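Gamma-resorcylate decarboxylase (Polaromonas, PDB 4QRO) probably catalyses the manganese-dependent decarboxylation of gamma-resorcylate (2,6-dihydroxybenzoate) to resorcinol, as a member of the amidohydrolase family. Local coordinates at residues P102-E107 and S131-S136. Sequence-based numbering, arbitrary orientation.
Sequences PMQDPE and SQDNRS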
ATOM      1  N   PRO A 102      24.598   9.993  -6.670  1.00 29.13           N
ATOM      2  CA  PRO A 102      25.030   8.673  -7.061  1.00 34.67           C
ATOM      3  C   PRO A 102      25.079   7.786  -5.838  1.00 42.61           C
ATOM      4  O   PRO A 102      26.144   7.561  -5.276  1.00 35.28           O
ATOM      5  CB  PRO A 102      26.438   8.933  -7.632  1.00 41.53           C
ATOM      6  CG  PRO A 102      26.950  10.078  -6.820  1.00 33.01           C
ATOM      7  CD  PRO A 102      25.739  10.939  -6.581  1.00 37.87           C
ATOM      8  N   MET A 103      23.909   7.290  -5.428  1.00 32.27           N
ATOM      9  CA  MET A 103      23.781   6.543  -4.183  1.00 35.10           C
ATOM     10  C   MET A 103      24.433   5.159  -4.262  1.00 35.45           C
ATOM     11  O   MET A 103      24.571   4.465  -3.254  1.00 44.81           O
ATOM     12  CB  MET A 103      22.315   6.434  -3.796  1.00 32.15           C
ATOM     13  CG  MET A 103      21.673   7.782  -3.511  1.00 33.89           C
ATOM     14  SD  MET A 103      22.215   8.604  -2.012  1.00 33.59           S
ATOM     15  CE  MET A 103      21.741   7.417  -0.747  1.00 30.35           C
ATOM     16  N   GLN A 104      24.846   4.773  -5.464  1.00 34.15           N
ATOM     17  CA  GLN A 104      25.710   3.611  -5.668  1.00 36.58           C
ATOM     18  C   GLN A 104      26.903   3.599  -4.708  1.00 48.27           C
ATOM     19  O   GLN A 104      27.305   2.562  -4.204  1.00 39.96           O
ATOM     20  CB  GLN A 104      26.221   3.595  -7.121  1.00 34.40           C
ATOM     21  CG  GLN A 104      25.142   3.199  -8.142  1.00 36.88           C
ATOM     22  CD  GLN A 104      24.199   4.330  -8.577  1.00 31.34           C
ATOM     23  OE1 GLN A 104      24.362   5.487  -8.186  1.00 39.49           O
ATOM     24  NE2 GLN A 104      23.213   3.988  -9.396  1.00 36.97           N
ATOM     25  N   ASP A 105      27.458   4.772  -4.458  1.00 34.89           N
ATOM     26  CA  ASP A 105      28.631   4.900  -3.631  1.00 34.63           C
ATOM     27  C   ASP A 105      28.325   5.897  -2.506  1.00 33.19           C
ATOM     28  O   ASP A 105      28.101   7.067  -2.781  1.00 43.41           O
ATOM     29  CB  ASP A 105      29.761   5.362  -4.532  1.00 31.84           C
ATOM     30  CG  ASP A 105      31.127   5.362  -3.849  1.00 61.71           C
ATOM     31  OD1 ASP A 105      31.240   5.875  -2.726  1.00 47.93           O
ATOM     32  OD2 ASP A 105      32.108   4.896  -4.467  1.00 61.61           O
ATOM     33  N   PRO A 106      28.274   5.431  -1.240  1.00 39.50           N
ATOM     34  CA  PRO A 106      27.927   6.341  -0.146  1.00 41.69           C
ATOM     35  C   PRO A 106      28.832   7.578  -0.037  1.00 38.13           C
ATOM     36  O   PRO A 106      28.342   8.670   0.231  1.00 32.06           O
ATOM     37  CB  PRO A 106      28.089   5.462   1.090  1.00 40.18           C
ATOM     38  CG  PRO A 106      27.717   4.111   0.610  1.00 45.46           C
ATOM     39  CD  PRO A 106      28.304   4.030  -0.771  1.00 41.67           C
ATOM     40  N   GLU A 107      30.131   7.388  -0.251  1.00 38.33           N
ATOM     41  CA  GLU A 107      31.102   8.491  -0.181  1.00 39.82           C
ATOM     42  C   GLU A 107      30.873   9.506  -1.288  1.00 38.82           C
ATOM     43  O   GLU A 107      30.858  10.707  -1.024  1.00 42.98           O
ATOM     44  CB  GLU A 107      32.534   7.946  -0.277  1.00 47.06           C
ATOM     45  CG  GLU A 107      33.613   9.023  -0.248  1.00 52.84           C
ATOM     46  CD  GLU A 107      34.281   9.144   1.097  1.00105.56           C
ATOM     47  OE1 GLU A 107      33.695   9.774   2.002  1.00110.53           O
ATOM     48  OE2 GLU A 107      35.401   8.614   1.237  1.00 73.23           O
ATOM     49  N   SER A 131      19.131   1.809  -5.597  1.00 34.55           N
ATOM     50  CA  SER A 131      20.132   1.922  -6.652  1.00 35.13           C
ATOM     51  C   SER A 131      20.582   0.563  -7.193  1.00 30.74           C
ATOM     52  O   SER A 131      20.616  -0.457  -6.478  1.00 32.47           O
ATOM     53  CB  SER A 131      21.351   2.681  -6.133  1.00 31.87           C
ATOM     54  OG  SER A 131      21.012   4.000  -5.843  1.00 36.60           O
ATOM     55  N   GLN A 132      20.925   0.582  -8.466  1.00 32.31           N
ATOM     56  CA  GLN A 132      21.574  -0.528  -9.140  1.00 32.44           C
ATOM     57  C   GLN A 132      23.063  -0.203  -9.161  1.00 36.23           C
ATOM     58  O   GLN A 132      23.441   0.897  -9.536  1.00 31.65           O
ATOM     59  CB  GLN A 132      21.037  -0.670 -10.561  1.00 36.28           C
ATOM     60  CG  GLN A 132      19.582  -1.140 -10.644  1.00 38.44           C
ATOM     61  CD  GLN A 132      19.021  -1.060 -12.055  1.00 32.37           C
ATOM     62  OE1 GLN A 132      18.540  -0.030 -12.471  1.00 39.64           O
ATOM     63  NE2 GLN A 132      19.099  -2.159 -12.798  1.00 43.03           N
ATOM     64  N   ASP A 133      23.891  -1.153  -8.741  1.00 36.93           N
ATOM     65  CA  ASP A 133      25.349  -1.016  -8.798  1.00 33.33           C
ATOM     66  C   ASP A 133      25.852  -2.360  -9.266  1.00 38.18           C
ATOM     67  O   ASP A 133      25.495  -3.402  -8.688  1.00 36.21           O
ATOM     68  CB  ASP A 133      25.936  -0.655  -7.421  1.00 30.39           C
ATOM     69  CG  ASP A 133      27.466  -0.380  -7.457  1.00 61.58           C
ATOM     70  OD1 ASP A 133      28.277  -1.056  -8.156  1.00 40.86           O
ATOM     71  OD2 ASP A 133      27.873   0.537  -6.735  1.00 51.82           O
ATOM     72  N   ASN A 134      26.632  -2.342 -10.349  1.00 37.62           N
ATOM     73  CA  ASN A 134      27.247  -3.570 -10.891  1.00 35.23           C
ATOM     74  C   ASN A 134      28.010  -4.386  -9.864  1.00 33.73           C
ATOM     75  O   ASN A 134      28.092  -5.598  -9.988  1.00 34.18           O
ATOM     76  CB  ASN A 134      28.179  -3.235 -12.098  1.00 36.79           C
ATOM     77  CG  ASN A 134      27.408  -2.944 -13.370  1.00 35.90           C
ATOM     78  OD1 ASN A 134      26.356  -3.536 -13.618  1.00 37.32           O
ATOM     79  ND2 ASN A 134      27.917  -2.031 -14.181  1.00 34.55           N
ATOM     80  N   ARG A 135      28.567  -3.723  -8.842  1.00 34.17           N
ATOM     81  CA  ARG A 135      29.308  -4.410  -7.780  1.00 30.68           C
ATOM     82  C   ARG A 135      28.439  -5.217  -6.816  1.00 29.68           C
ATOM     83  O   ARG A 135      28.952  -6.031  -6.063  1.00 35.56           O
ATOM     84  CB  ARG A 135      30.104  -3.405  -6.961  1.00 34.76           C
ATOM     85  CG  ARG A 135      31.182  -2.662  -7.767  1.00 41.30           C
ATOM     86  CD  ARG A 135      31.804  -1.554  -6.937  1.00 38.88           C
ATOM     87  NE  ARG A 135      30.791  -0.579  -6.522  1.00 39.80           N
ATOM     88  CZ  ARG A 135      31.010   0.469  -5.727  1.00 49.94           C
ATOM     89  NH1 ARG A 135      32.216   0.722  -5.242  1.00 45.51           N
ATOM     90  NH2 ARG A 135      30.013   1.287  -5.425  1.00 54.93           N
ATOM     91  N   SER A 136      27.138  -4.959  -6.813  1.00 34.30           N
ATOM     92  CA  SER A 136      26.220  -5.630  -5.910  1.00 38.13           C
ATOM     93  C   SER A 136      25.230  -6.528  -6.660  1.00 35.09           C
ATOM     94  O   SER A 136      24.509  -6.090  -7.571  1.00 33.29           O
ATOM     95  CB  SER A 136      25.457  -4.586  -5.085  1.00 38.82           C
ATOM     96  OG  SER A 136      24.565  -5.210  -4.165  1.00 39.90           O
TER
HETATM   97  O   HOH W   1      21.931   6.160  -7.228  1.00 28.68           O
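Two torsions in Gln-104 set its amide against the Gln-132 carbonyl: CG lies beside the backbone N (chi1 -73°), and the chain bends at chi2 (82°). Gln-104 NE2 thereby donates to Gln-132 O at 3.1 Å; the acceptor lies almost in the amide plane, while the donor is tilted from the carbonyl plane. A second acceptor, Val-64 O, takes another bond from NE2, so this buried amide ties three pieces of chain together. At its other end Gln-104 OE1 accepts from a water 2.7 Å away, which also bonds to Met-103 N and Ser-131 OG; that hydroxyl is paired with Tyr-142 OH as well and lies 3.4 Å from Met-103 CB.

Farther along, Asp-133 shows how an Asx turn can organise a charged neighbour. Asp-133 OD1 accepts from Arg-135 N at 2.8 Å within a type I turn, and the same carboxylate receives the guanidinium side-on, with Arg-135 NE on Asp-133 OD1 and Arg-135 NH2 on Asp-133 OD2 (2.6 Å), both on the syn side. Held this way, the guanidinium presents an edge to Gln-104 O, 3.2 Å from Arg-135 NH2, and its positive charge probably offsets the closeness of Asp-133 OD2 to Gln-104 O (3.3 Å). With an alanine at Asp-133, Arg-135 is likely to lose the acceptor for its backbone N and the mate of its guanidinium, leaving that group freer to swing away from Gln-104 O.

Asp-105 N-caps helix 106-118. This is loop packing in the amidohydrolase (beta/alpha)-barrel: the contact joins the segment between strand 95-97 and that helix to the loop between strand 125-128 and helix 148-157. Helix 70-90 touches both segments, its Ser-70 meeting the side chains of Gln-104 and Arg-135.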